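Local coordinates for protein oxidoreductase, 2OG-Fe(II) oxygenase family (Burkholderia pseudomallei, PDB 6N1F) that binds an iron ion through two histidines and an aspartate and probably acts as a 2-oxoglutarate- and iron-dependent oxidoreductase, at residues Arg44-Val49 against Pro189-Ala194; Val55-His60 against Gly198-Thr203; Asp66-Arg71 against Ser110-Asn115; Ile138-Ile143 against Pro162-Ser167; Asn144-Leu147 against Phe151-Met154. All blocks are in the same frame, centred on the assembly; numbering follows the deposited sequence.

Interaction 1 of 5, residues Arg44-Val49 against Pro189-Ala194; sequences REVGTV and PPNVFA
T48 meets F193 in a buried CH-pi contact, and a water beside it joins the same two segments, where the edge strand 48-51 of the large antiparallel sheet faces strand 191-193 of the smaller mixed sheet. This is the facing of two sheets expected of the double-stranded beta-helix (jelly-roll) core of iron/2-oxoglutarate oxygenases. The methyl of T48 lies over one face of the F193 ring, with CG2 3.8 Å from the ring centroid, 28° off its normal and displaced toward the rim; CZ and CE2 of F193 are both 3.5 Å from CG2 of T48. With CG2 anti to its backbone N and OG1 anti to the carbonyl carbon (chi1 -53°), T48 gives the methyl to the ring and the hydroxyl to polar partners. A water lies 2.8 Å from OG1 of T48, accepts a hydrogen bond from ND2 of N191 (2.7 Å) and donates one to the carbonyl O of V46 (3.0 Å). OG1 of T48 also bonds OG1 of T203 on the adjacent strand. Next to the water, CG1 of V46 rests 3.8 Å from ND2 of N191. F29 of strand 27-29 stacks on F193. H209, an iron ligand, has its side chain about 7 Å from that of T48. One threonine thus serves both an aromatic face and a water whose three hydrogen bonds join the two segments through polar groups as well as apolar ones.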
# COMPACT_ATOMS: atom_id res chain seq x y z
N ARG A 44 14.80 -5.84 0.02
CA ARG A 44 15.83 -6.07 1.03
C ARG A 44 16.83 -4.92 1.09
O ARG A 44 17.08 -4.36 2.17
CB ARG A 44 16.54 -7.39 0.73
CG ARG A 44 16.81 -8.26 1.96
CD ARG A 44 17.53 -9.56 1.61
NE ARG A 44 16.78 -10.35 0.63
CZ ARG A 44 17.23 -10.69 -0.58
NH1 ARG A 44 18.44 -10.32 -0.98
NH2 ARG A 44 16.46 -11.41 -1.39
N GLU A 45 17.43 -4.55 -0.04
CA GLU A 45 18.54 -3.60 -0.01
C GLU A 45 18.05 -2.16 0.07
O GLU A 45 18.54 -1.37 0.87
CB GLU A 45 19.44 -3.79 -1.23
CG GLU A 45 20.18 -5.12 -1.23
CD GLU A 45 20.90 -5.40 -2.54
OE1 GLU A 45 20.44 -4.91 -3.60
OE2 GLU A 45 21.94 -6.11 -2.49
N VAL A 46 17.07 -1.82 -0.77
CA VAL A 46 16.54 -0.46 -0.85
C VAL A 46 15.49 -0.22 0.22
O VAL A 46 15.43 0.85 0.82
CB VAL A 46 15.98 -0.21 -2.27
CG1 VAL A 46 15.24 1.10 -2.32
CG2 VAL A 46 17.09 -0.23 -3.30
N GLY A 47 14.63 -1.21 0.47
CA GLY A 47 13.54 -1.03 1.40
C GLY A 47 12.20 -0.78 0.75
O GLY A 47 11.18 -0.77 1.44
N THR A 48 12.18 -0.61 -0.58
CA THR A 48 10.99 -0.29 -1.35
C THR A 48 11.20 -0.82 -2.76
O THR A 48 12.31 -0.76 -3.29
CB THR A 48 10.74 1.22 -1.38
OG1 THR A 48 10.72 1.72 -0.05
CG2 THR A 48 9.40 1.53 -2.04
N VAL A 49 10.14 -1.34 -3.36
CA VAL A 49 10.18 -1.79 -4.74
C VAL A 49 8.83 -1.50 -5.38
O VAL A 49 7.79 -1.61 -4.73
CB VAL A 49 10.57 -3.28 -4.83
CG1 VAL A 49 9.49 -4.15 -4.18
CG2 VAL A 49 10.81 -3.68 -6.25
N PRO A 189 19.80 9.33 0.42
CA PRO A 189 18.91 10.18 -0.36
C PRO A 189 17.50 9.65 -0.28
O PRO A 189 17.27 8.44 -0.10
CB PRO A 189 19.48 10.07 -1.78
CG PRO A 189 20.89 9.65 -1.59
CD PRO A 189 20.89 8.77 -0.39
N PRO A 190 16.50 10.52 -0.40
CA PRO A 190 15.12 10.05 -0.57
C PRO A 190 14.99 9.18 -1.81
O PRO A 190 15.64 9.42 -2.83
CB PRO A 190 14.31 11.35 -0.71
CG PRO A 190 15.19 12.43 -0.17
CD PRO A 190 16.60 11.99 -0.40
N ASN A 191 14.12 8.16 -1.71
CA ASN A 191 13.77 7.28 -2.83
C ASN A 191 12.40 7.67 -3.37
O ASN A 191 11.39 7.54 -2.66
CB ASN A 191 13.78 5.82 -2.38
CG ASN A 191 15.10 5.42 -1.76
OD1 ASN A 191 16.15 5.93 -2.15
ND2 ASN A 191 15.07 4.52 -0.79
N VAL A 192 12.35 8.11 -4.62
CA VAL A 192 11.15 8.68 -5.22
C VAL A 192 10.54 7.68 -6.19
O VAL A 192 11.22 7.18 -7.09
CB VAL A 192 11.47 10.00 -5.96
CG1 VAL A 192 10.21 10.57 -6.60
CG2 VAL A 192 12.09 10.99 -5.01
N PHE A 193 9.24 7.42 -6.03
CA PHE A 193 8.51 6.48 -6.88
C PHE A 193 7.30 7.19 -7.44
O PHE A 193 6.43 7.64 -6.68
CB PHE A 193 8.06 5.24 -6.10
CG PHE A 193 9.20 4.42 -5.56
CD1 PHE A 193 9.62 3.28 -6.22
CD2 PHE A 193 9.84 4.80 -4.40
CE1 PHE A 193 10.67 2.55 -5.72
CE2 PHE A 193 10.89 4.08 -3.89
CZ PHE A 193 11.31 2.94 -4.56
N ALA A 194 7.24 7.29 -8.77
CA ALA A 194 6.09 7.81 -9.50
C ALA A 194 5.25 6.64 -9.98
O ALA A 194 5.70 5.89 -10.86
CB ALA A 194 6.54 8.66 -10.68
O HOH W 1 13.27 2.83 0.36

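Interaction 2 of 5, residues Val55-His60 against Gly198-Thr203; sequences VAFDAH and GTVIVT
The chain at 55-57 turns ahead of helix 59-70 and approaches strand 200-204 at its start, where the CA atoms of A56 and V200 come within 7.3 Å. No backbone pairing joins the two segments; a water spans them instead, donating to the carbonyl O of F57 at 2.7 Å and to the carbonyl O of G198 at 2.9 Å. G198 takes a positive phi (84°), where a CB would press on the preceding carbonyl O. The side chains meet at one methyl. CG2 of V200 stands 4.2 Å from CB of A56 and 4.1 Å from CD2 of F57, where it lies at the ring edge, near the ring plane. V200 sends this methyl to the contact by setting CG2 anti to its own carbonyl carbon, with CG1 anti to the backbone N (chi1 176°). The F57 and V200 side chains cross at about a right angle. This places the link between strand 48-51 and helix 59-70 against the large sheet of the jelly-roll core, on the side covered by helix 120-130. From that helix F125 touches A56, and R122 both touches F57 and donates to the carbonyl O of A56. I170, on the neighbouring strand 166-171, also packs on F57, while D58, just ahead of helix 59-70, does not cap it with its side chain and forms a salt bridge with R121 instead.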
# COMPACT_ATOMS: atom_id res chain seq x y z
N VAL A 55 2.00 -7.45 -13.00
CA VAL A 55 2.64 -8.63 -12.43
C VAL A 55 1.85 -9.16 -11.23
O VAL A 55 1.45 -10.33 -11.21
CB VAL A 55 4.09 -8.31 -12.04
CG1 VAL A 55 4.67 -9.38 -11.14
CG2 VAL A 55 4.94 -8.09 -13.31
N ALA A 56 1.62 -8.32 -10.22
CA ALA A 56 1.03 -8.84 -8.99
C ALA A 56 -0.47 -9.07 -9.11
O ALA A 56 -1.00 -10.05 -8.56
CB ALA A 56 1.31 -7.90 -7.82
N PHE A 57 -1.18 -8.17 -9.78
CA PHE A 57 -2.62 -8.26 -9.98
C PHE A 57 -2.91 -8.05 -11.46
O PHE A 57 -2.45 -7.07 -12.04
CB PHE A 57 -3.35 -7.22 -9.15
CG PHE A 57 -3.16 -7.41 -7.69
CD1 PHE A 57 -4.07 -8.17 -6.97
CD2 PHE A 57 -2.09 -6.84 -7.03
CE1 PHE A 57 -3.91 -8.35 -5.60
CE2 PHE A 57 -1.93 -7.02 -5.67
CZ PHE A 57 -2.83 -7.78 -4.95
N ASP A 58 -3.65 -8.98 -12.05
CA ASP A 58 -3.94 -8.89 -13.47
C ASP A 58 -4.84 -7.69 -13.73
O ASP A 58 -5.44 -7.12 -12.81
CB ASP A 58 -4.57 -10.20 -13.96
CG ASP A 58 -3.61 -11.39 -13.87
OD1 ASP A 58 -2.38 -11.17 -13.82
OD2 ASP A 58 -4.07 -12.56 -13.85
N ALA A 59 -4.90 -7.26 -14.99
CA ALA A 59 -5.67 -6.05 -15.29
C ALA A 59 -7.16 -6.28 -15.04
O ALA A 59 -7.84 -5.42 -14.47
CB ALA A 59 -5.43 -5.60 -16.73
N HIS A 60 -7.69 -7.44 -15.44
CA HIS A 60 -9.11 -7.66 -15.20
C HIS A 60 -9.41 -7.75 -13.71
O HIS A 60 -10.52 -7.42 -13.30
CB HIS A 60 -9.60 -8.91 -15.95
CG HIS A 60 -9.12 -10.20 -15.36
ND1 HIS A 60 -7.95 -10.80 -15.77
CD2 HIS A 60 -9.66 -11.00 -14.42
CE1 HIS A 60 -7.78 -11.93 -15.09
NE2 HIS A 60 -8.80 -12.07 -14.27
N GLY A 198 -2.08 0.39 -12.15
CA GLY A 198 -1.70 -1.00 -12.17
C GLY A 198 -0.37 -1.32 -11.52
O GLY A 198 -0.09 -2.50 -11.30
N THR A 199 0.47 -0.32 -11.23
CA THR A 199 1.68 -0.62 -10.49
C THR A 199 1.36 -0.85 -9.02
O THR A 199 0.31 -0.45 -8.51
CB THR A 199 2.73 0.50 -10.59
OG1 THR A 199 2.25 1.68 -9.93
CG2 THR A 199 3.08 0.82 -12.05
N VAL A 200 2.29 -1.51 -8.34
CA VAL A 200 2.16 -1.92 -6.95
C VAL A 200 3.48 -1.61 -6.26
O VAL A 200 4.55 -2.03 -6.72
CB VAL A 200 1.83 -3.43 -6.84
CG1 VAL A 200 1.80 -3.86 -5.40
CG2 VAL A 200 0.51 -3.74 -7.54
N ILE A 201 3.41 -0.87 -5.16
CA ILE A 201 4.58 -0.55 -4.36
C ILE A 201 4.55 -1.43 -3.12
O ILE A 201 3.49 -1.63 -2.52
CB ILE A 201 4.62 0.96 -4.02
CG1 ILE A 201 4.77 1.79 -5.30
CG2 ILE A 201 5.78 1.30 -3.03
CD1 ILE A 201 4.57 3.32 -5.17
N VAL A 202 5.69 -2.04 -2.80
CA VAL A 202 5.86 -2.80 -1.57
C VAL A 202 6.97 -2.12 -0.80
O VAL A 202 8.02 -1.81 -1.37
CB VAL A 202 6.21 -4.28 -1.84
CG1 VAL A 202 6.29 -5.04 -0.53
CG2 VAL A 202 5.18 -4.92 -2.77
N THR A 203 6.73 -1.81 0.46
CA THR A 203 7.73 -1.07 1.20
C THR A 203 7.76 -1.53 2.64
O THR A 203 6.75 -1.97 3.19
CB THR A 203 7.50 0.46 1.08
OG1 THR A 203 8.49 1.15 1.84
CG2 THR A 203 6.13 0.86 1.59
O HOH W 2 -0.72 -5.28 -11.06

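Interaction 3 of 5, residues Asp66-Arg71 against Ser110-Asn115; sequences DALQAR and SETILN
L68 and I113 form the centre of this helix-helix contact, sliding past each other in opposite directions. CB of L68 lies 3.8 Å from CG1 of I113, and CD1 of L68 continues over the same CG1 at 3.9 Å. That branch of L68 then reaches T112, with CD1 3.7 Å from the CG2 methyl, the two side chains crossing at about a right angle. I113 directs its longer arm across the gap: CG1 is anti to the carbonyl carbon (chi1 -61°) and the chain then runs extended, which brings CD1 to 3.9 Å from the backbone N of Q69 and 4.1 Å from its CB. Q69 contributes just its base. Its chain bends at chi2 (87°) and leads the amide back along its own helix, where NE2 makes weak hydrogen bonds to the carbonyl O and to OD1 of D66. The amide's strongest partner is outside the pair: OE1 of Q69 accepts from R91 of strand 88-92. Around this shell, H109 packs against L68 and I93 against I113, while OG1 of T112 bonds weakly back to the carbonyl O of P108. The helix axes run nearly antiparallel, 152° between their directions, and approach to 9.6 Å. It is an apolar helix-helix interface on the outer side of the large sheet, of the kind by which helices buttress the jelly-roll of iron/2-oxoglutarate oxygenases.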
# COMPACT_ATOMS: atom_id res chain seq x y z
N ASP A 66 -11.72 -2.16 -8.78
CA ASP A 66 -12.19 -0.79 -9.00
C ASP A 66 -13.71 -0.70 -8.96
O ASP A 66 -14.27 0.21 -8.34
CB ASP A 66 -11.65 -0.26 -10.32
CG ASP A 66 -11.14 1.15 -10.20
OD1 ASP A 66 -11.38 1.78 -9.14
OD2 ASP A 66 -10.49 1.64 -11.16
N ALA A 67 -14.40 -1.63 -9.64
CA ALA A 67 -15.86 -1.63 -9.60
C ALA A 67 -16.37 -1.87 -8.18
O ALA A 67 -17.36 -1.27 -7.76
CB ALA A 67 -16.42 -2.69 -10.55
N LEU A 68 -15.69 -2.74 -7.43
CA LEU A 68 -16.16 -3.07 -6.10
C LEU A 68 -15.95 -1.93 -5.12
O LEU A 68 -16.84 -1.62 -4.32
CB LEU A 68 -15.47 -4.34 -5.60
CG LEU A 68 -15.90 -5.67 -6.23
CD1 LEU A 68 -14.95 -6.77 -5.82
CD2 LEU A 68 -17.31 -6.00 -5.80
N GLN A 69 -14.78 -1.29 -5.14
CA GLN A 69 -14.52 -0.24 -4.15
C GLN A 69 -15.45 0.95 -4.34
O GLN A 69 -15.83 1.61 -3.36
CB GLN A 69 -13.04 0.18 -4.20
CG GLN A 69 -12.55 0.67 -5.54
CD GLN A 69 -12.80 2.15 -5.73
OE1 GLN A 69 -12.85 2.90 -4.75
NE2 GLN A 69 -12.97 2.58 -6.97
N ALA A 70 -15.87 1.22 -5.58
CA ALA A 70 -16.83 2.29 -5.83
C ALA A 70 -18.09 2.13 -4.98
O ALA A 70 -18.65 3.13 -4.49
CB ALA A 70 -17.18 2.33 -7.32
N ARG A 71 -18.54 0.89 -4.77
CA ARG A 71 -19.75 0.61 -4.00
C ARG A 71 -19.60 0.90 -2.51
O ARG A 71 -20.60 0.90 -1.79
CB ARG A 71 -20.16 -0.85 -4.17
CG ARG A 71 -20.43 -1.29 -5.61
CD ARG A 71 -21.24 -2.58 -5.64
NE ARG A 71 -21.67 -2.97 -6.98
CZ ARG A 71 -22.74 -2.47 -7.61
NH1 ARG A 71 -23.50 -1.55 -7.03
NH2 ARG A 71 -23.03 -2.89 -8.83
N SER A 110 -16.34 -5.40 0.83
CA SER A 110 -15.00 -5.39 1.42
C SER A 110 -14.37 -6.78 1.40
O SER A 110 -13.20 -6.94 1.04
CB SER A 110 -15.07 -4.86 2.85
OG SER A 110 -15.75 -5.78 3.70
N GLU A 111 -15.14 -7.80 1.79
CA GLU A 111 -14.60 -9.15 1.89
C GLU A 111 -14.23 -9.70 0.52
O GLU A 111 -13.25 -10.44 0.37
CB GLU A 111 -15.62 -10.08 2.56
N THR A 112 -15.01 -9.36 -0.50
CA THR A 112 -14.69 -9.79 -1.85
C THR A 112 -13.35 -9.24 -2.29
O THR A 112 -12.51 -9.97 -2.84
CB THR A 112 -15.80 -9.36 -2.81
OG1 THR A 112 -17.07 -9.71 -2.24
CG2 THR A 112 -15.65 -10.04 -4.16
N ILE A 113 -13.11 -7.95 -2.03
CA ILE A 113 -11.81 -7.36 -2.36
C ILE A 113 -10.71 -8.06 -1.58
O ILE A 113 -9.70 -8.51 -2.15
CB ILE A 113 -11.82 -5.85 -2.06
CG1 ILE A 113 -12.89 -5.14 -2.89
CG2 ILE A 113 -10.43 -5.26 -2.26
CD1 ILE A 113 -12.89 -3.64 -2.70
N LEU A 114 -10.91 -8.18 -0.27
CA LEU A 114 -9.94 -8.83 0.60
C LEU A 114 -9.65 -10.27 0.16
O LEU A 114 -8.51 -10.73 0.28
CB LEU A 114 -10.47 -8.80 2.02
CG LEU A 114 -9.49 -9.02 3.17
CD1 LEU A 114 -8.16 -8.38 2.86
CD2 LEU A 114 -10.08 -8.40 4.42
N ASN A 115 -10.67 -10.98 -0.35
CA ASN A 115 -10.48 -12.36 -0.81
C ASN A 115 -9.43 -12.43 -1.91
O ASN A 115 -8.61 -13.36 -1.94
CB ASN A 115 -11.80 -12.96 -1.33
CG ASN A 115 -12.74 -13.41 -0.22
OD1 ASN A 115 -12.33 -13.72 0.90
ND2 ASN A 115 -14.03 -13.47 -0.54

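Interaction 4 of 5, residues Ile138-Ile143 against Pro162-Ser167; sequences IRRCQI and PDYEFS
R140 sends CG anti to its backbone N (chi1 171°) and runs extended from there to NE, while Y164 holds its ring anti to its own carbonyl carbon (chi1 -71°) and reaches in between this chain and that of R139. The phenol oxygen lies alongside the aliphatic part of R140: OH of Y164 is 3.3 Å from CB and 3.7 Å from CD of that arginine. On R139, CB lies 3.7 Å from CE1 of Y164, and CD sits at the edge of the tyrosine ring, in its plane, 3.8 Å from the same CE1. The R139 guanidinium plane stands 50° from the ring, with CE1 of Y164 at its edge, near its plane. Y164 OH and R139 NE share one carboxylate, that of D96: the hydroxyl bonds to OD2, and the guanidinium forms a salt bridge with it. Strand 137-147 belongs to the large sheet of the jelly-roll core, and 162-167 leads into strand 166-171 of that sheet through a classic beta bulge, E165 and F166 both facing Y226 of strand 218-227. The Y164 side chain is about 8 Å from the bound iron and about 5 Å from that of D157, one of its ligands. R140 reaches along its own strand and grips OE1 of Q142 side-on, NE at 3.1 Å and NH2 at 3.0 Å from it, both approaching from the same face of the amide. The second amide atom, NE2 of Q142, bonds OD1 of N144, and R139 NH1 donates to the carbonyl oxygens of G231 and H229.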
# COMPACT_ATOMS: atom_id res chain seq x y z
N ILE A 138 -3.18 -9.70 6.71
CA ILE A 138 -3.56 -8.35 6.30
C ILE A 138 -4.34 -7.73 7.45
O ILE A 138 -5.46 -8.14 7.75
CB ILE A 138 -4.38 -8.36 5.00
CG1 ILE A 138 -3.55 -8.92 3.84
CG2 ILE A 138 -4.88 -6.97 4.66
CD1 ILE A 138 -4.35 -9.16 2.55
N ARG A 139 -3.75 -6.72 8.11
CA ARG A 139 -4.37 -6.14 9.29
C ARG A 139 -5.20 -4.90 9.00
O ARG A 139 -6.11 -4.57 9.76
CB ARG A 139 -3.31 -5.77 10.33
CG ARG A 139 -2.75 -6.94 11.13
CD ARG A 139 -1.89 -6.44 12.28
NE ARG A 139 -2.66 -5.81 13.35
CZ ARG A 139 -3.08 -6.45 14.44
NH1 ARG A 139 -2.79 -7.74 14.61
NH2 ARG A 139 -3.77 -5.81 15.37
N ARG A 140 -4.89 -4.17 7.93
CA ARG A 140 -5.55 -2.92 7.63
C ARG A 140 -5.57 -2.77 6.13
O ARG A 140 -4.63 -3.20 5.45
CB ARG A 140 -4.84 -1.73 8.32
CG ARG A 140 -5.34 -0.37 7.89
CD ARG A 140 -4.78 0.73 8.76
NE ARG A 140 -5.20 2.05 8.29
CZ ARG A 140 -5.16 3.16 9.02
NH1 ARG A 140 -4.71 3.11 10.26
NH2 ARG A 140 -5.57 4.31 8.50
N CYS A 141 -6.63 -2.17 5.60
CA CYS A 141 -6.82 -2.07 4.16
C CYS A 141 -7.85 -1.00 3.85
O CYS A 141 -8.93 -1.00 4.44
CB CYS A 141 -7.27 -3.42 3.60
SG CYS A 141 -7.58 -3.42 1.82
N GLN A 142 -7.51 -0.08 2.94
CA GLN A 142 -8.42 1.01 2.60
C GLN A 142 -8.05 1.58 1.24
O GLN A 142 -6.92 1.41 0.75
CB GLN A 142 -8.41 2.10 3.67
CG GLN A 142 -7.08 2.88 3.71
CD GLN A 142 -6.93 3.72 4.95
OE1 GLN A 142 -7.03 3.21 6.07
NE2 GLN A 142 -6.68 5.02 4.77
N ILE A 143 -9.02 2.26 0.63
CA ILE A 143 -8.82 3.00 -0.62
C ILE A 143 -8.68 4.47 -0.26
O ILE A 143 -9.57 5.04 0.40
CB ILE A 143 -9.99 2.79 -1.59
CG1 ILE A 143 -10.33 1.32 -1.79
CG2 ILE A 143 -9.67 3.40 -2.93
CD1 ILE A 143 -9.41 0.63 -2.73
N PRO A 162 2.86 -0.93 15.90
CA PRO A 162 4.30 -1.26 15.85
C PRO A 162 4.61 -2.60 15.22
O PRO A 162 5.79 -2.91 15.03
CB PRO A 162 4.70 -1.26 17.34
CG PRO A 162 3.44 -1.63 18.05
CD PRO A 162 2.35 -0.94 17.28
N ASP A 163 3.60 -3.42 14.91
CA ASP A 163 3.82 -4.74 14.34
C ASP A 163 3.64 -4.78 12.82
O ASP A 163 3.78 -5.84 12.23
CB ASP A 163 2.89 -5.76 15.00
CG ASP A 163 3.13 -5.89 16.49
OD1 ASP A 163 4.30 -6.08 16.90
OD2 ASP A 163 2.16 -5.77 17.26
N TYR A 164 3.32 -3.65 12.19
CA TYR A 164 3.28 -3.63 10.73
C TYR A 164 4.69 -3.80 10.18
O TYR A 164 5.58 -3.02 10.51
CB TYR A 164 2.69 -2.32 10.23
CG TYR A 164 1.21 -2.12 10.44
CD1 TYR A 164 0.39 -3.16 10.80
CD2 TYR A 164 0.65 -0.87 10.26
CE1 TYR A 164 -0.97 -2.96 10.98
CE2 TYR A 164 -0.69 -0.65 10.43
CZ TYR A 164 -1.49 -1.69 10.79
OH TYR A 164 -2.83 -1.45 10.96
N GLU A 165 4.89 -4.81 9.33
CA GLU A 165 6.20 -5.04 8.72
C GLU A 165 6.29 -4.53 7.29
O GLU A 165 7.35 -4.06 6.86
CB GLU A 165 6.54 -6.52 8.71
CG GLU A 165 7.09 -7.06 9.98
CD GLU A 165 7.51 -8.49 9.80
OE1 GLU A 165 7.06 -9.35 10.58
OE2 GLU A 165 8.28 -8.75 8.84
N PHE A 166 5.22 -4.65 6.53
CA PHE A 166 5.25 -4.25 5.14
C PHE A 166 3.94 -3.58 4.81
O PHE A 166 2.91 -3.83 5.44
CB PHE A 166 5.47 -5.42 4.18
CG PHE A 166 6.79 -6.10 4.36
CD1 PHE A 166 7.95 -5.54 3.84
CD2 PHE A 166 6.87 -7.31 5.03
CE1 PHE A 166 9.18 -6.18 4.01
CE2 PHE A 166 8.09 -7.95 5.20
CZ PHE A 166 9.24 -7.38 4.69
N SER A 167 4.01 -2.72 3.82
CA SER A 167 2.87 -2.03 3.27
C SER A 167 2.81 -2.35 1.79
O SER A 167 3.85 -2.48 1.14
CB SER A 167 3.02 -0.51 3.51
OG SER A 167 2.00 0.20 2.85

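Interaction 5 of 5, residues Asn144-Leu147 against Phe151-Met154; sequences NRML and FIGM
M146, a selenomethionine, reaches from strand 137-147 to the chain at F151 and I152. From CB, which points toward the second segment, CG continues anti to the carbonyl carbon (chi1 -59°), and the chain stays extended to the selenium. SE lies beside I152, 4.2 Å from its CG1. The bend at chi3 (63°) then turns the terminal methyl onto the opposing backbone: CE is 3.6 Å from CA of F151 and 3.7 Å from the carbonyl C of the same residue. CE also packs on I152, whose CG1 is 3.9 Å away. The two side chains cross at about a right angle, I152 presenting the branch that lies anti to its own carbonyl carbon. The methyl thus touches main chain and side chain together, with F151 supplying its backbone while its CB points away. The I152 side chain is about 6 Å from the bound iron and about 3 Å from the side chain of H155, a ligand three residues on. V211 of strand 208-211 touches both M146 and I152, its backbone bonding that of I152. R219 of strand 218-227 packs on M146 and I88 of strand 88-92 on I152, placing the contact between the large sheet and the edge of the smaller one.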
# COMPACT_ATOMS: atom_id res chain seq x y z
N ASN A 144 -7.57 5.10 -0.67
CA ASN A 144 -7.34 6.52 -0.46
C ASN A 144 -7.54 7.25 -1.77
O ASN A 144 -6.83 6.98 -2.75
CB ASN A 144 -5.93 6.79 0.06
CG ASN A 144 -5.74 6.33 1.46
OD1 ASN A 144 -6.70 6.14 2.20
ND2 ASN A 144 -4.49 6.15 1.86
N ARG A 145 -8.47 8.19 -1.79
CA ARG A 145 -8.75 8.99 -2.98
C ARG A 145 -8.25 10.41 -2.73
O ARG A 145 -8.87 11.18 -1.97
CB ARG A 145 -10.23 8.95 -3.31
CG ARG A 145 -10.62 9.76 -4.52
CD ARG A 145 -12.07 9.50 -4.88
NE ARG A 145 -12.66 10.62 -5.59
CZ ARG A 145 -13.39 11.56 -5.01
NH1 ARG A 145 -13.64 11.51 -3.70
NH2 ARG A 145 -13.89 12.55 -5.73
N MSE A 146 -7.14 10.77 -3.36
CA MSE A 146 -6.46 12.02 -3.06
C MSE A 146 -6.72 13.03 -4.17
O MSE A 146 -6.44 12.76 -5.34
CB MSE A 146 -4.95 11.79 -2.90
CG MSE A 146 -4.57 10.82 -1.78
SE MSE A 146 -2.63 10.61 -1.68
CE MSE A 146 -2.10 12.43 -1.24
N LEU A 147 -7.27 14.17 -3.78
CA LEU A 147 -7.65 15.19 -4.74
C LEU A 147 -6.49 16.14 -4.99
O LEU A 147 -5.47 16.10 -4.30
CB LEU A 147 -8.88 15.94 -4.24
CG LEU A 147 -10.04 15.02 -3.85
CD1 LEU A 147 -11.19 15.85 -3.32
CD2 LEU A 147 -10.47 14.19 -5.03
N PHE A 151 -1.81 15.94 -0.03
CA PHE A 151 -0.53 15.28 0.19
C PHE A 151 -0.62 14.46 1.47
O PHE A 151 -1.56 14.61 2.25
CB PHE A 151 0.63 16.28 0.28
CG PHE A 151 0.48 17.29 1.38
CD1 PHE A 151 0.92 17.00 2.67
CD2 PHE A 151 -0.09 18.53 1.13
CE1 PHE A 151 0.78 17.93 3.68
CE2 PHE A 151 -0.23 19.46 2.15
CZ PHE A 151 0.20 19.16 3.42
N ILE A 152 0.36 13.59 1.67
CA ILE A 152 0.54 12.88 2.93
C ILE A 152 1.89 13.28 3.48
O ILE A 152 2.92 12.85 2.97
CB ILE A 152 0.47 11.36 2.78
CG1 ILE A 152 -0.82 10.94 2.09
CG2 ILE A 152 0.56 10.72 4.16
CD1 ILE A 152 -2.03 11.26 2.89
N GLY A 153 1.89 14.09 4.54
CA GLY A 153 3.13 14.51 5.15
C GLY A 153 3.89 13.34 5.75
O GLY A 153 3.38 12.23 5.92
N MSE A 154 5.14 13.62 6.06
CA MSE A 154 6.07 12.64 6.63
C MSE A 154 5.51 11.87 7.83
O MSE A 154 4.95 12.47 8.75
CB MSE A 154 7.35 13.35 7.05
CG MSE A 154 8.49 12.41 7.28
SE MSE A 154 9.21 11.86 5.57
CE MSE A 154 10.48 13.35 5.37

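Along the chain, interactions 1 and 2 alternate their segments and enclose the rest: interaction 3 closes before interaction 4 opens, and interaction 5 is nested within interaction 4. Neighbouring strands 48-51 and 200-204 join interactions 1 and 2, whose centres are about 17 Å apart, through V49 O to V202 N (2.9 Å); strand 166-171 then brings in interaction 4 through T203 O to S167 N (2.9 Å). Interactions 4 and 5 share strand 137-147, and helix 59-70 carries interaction 3 and begins within the first segment of interaction 2. Interactions 1 and 3 lie on opposite sides of the chain's centre, about 29 Å between centres. The large sheet therefore links contacts near the iron with the helices packed outside.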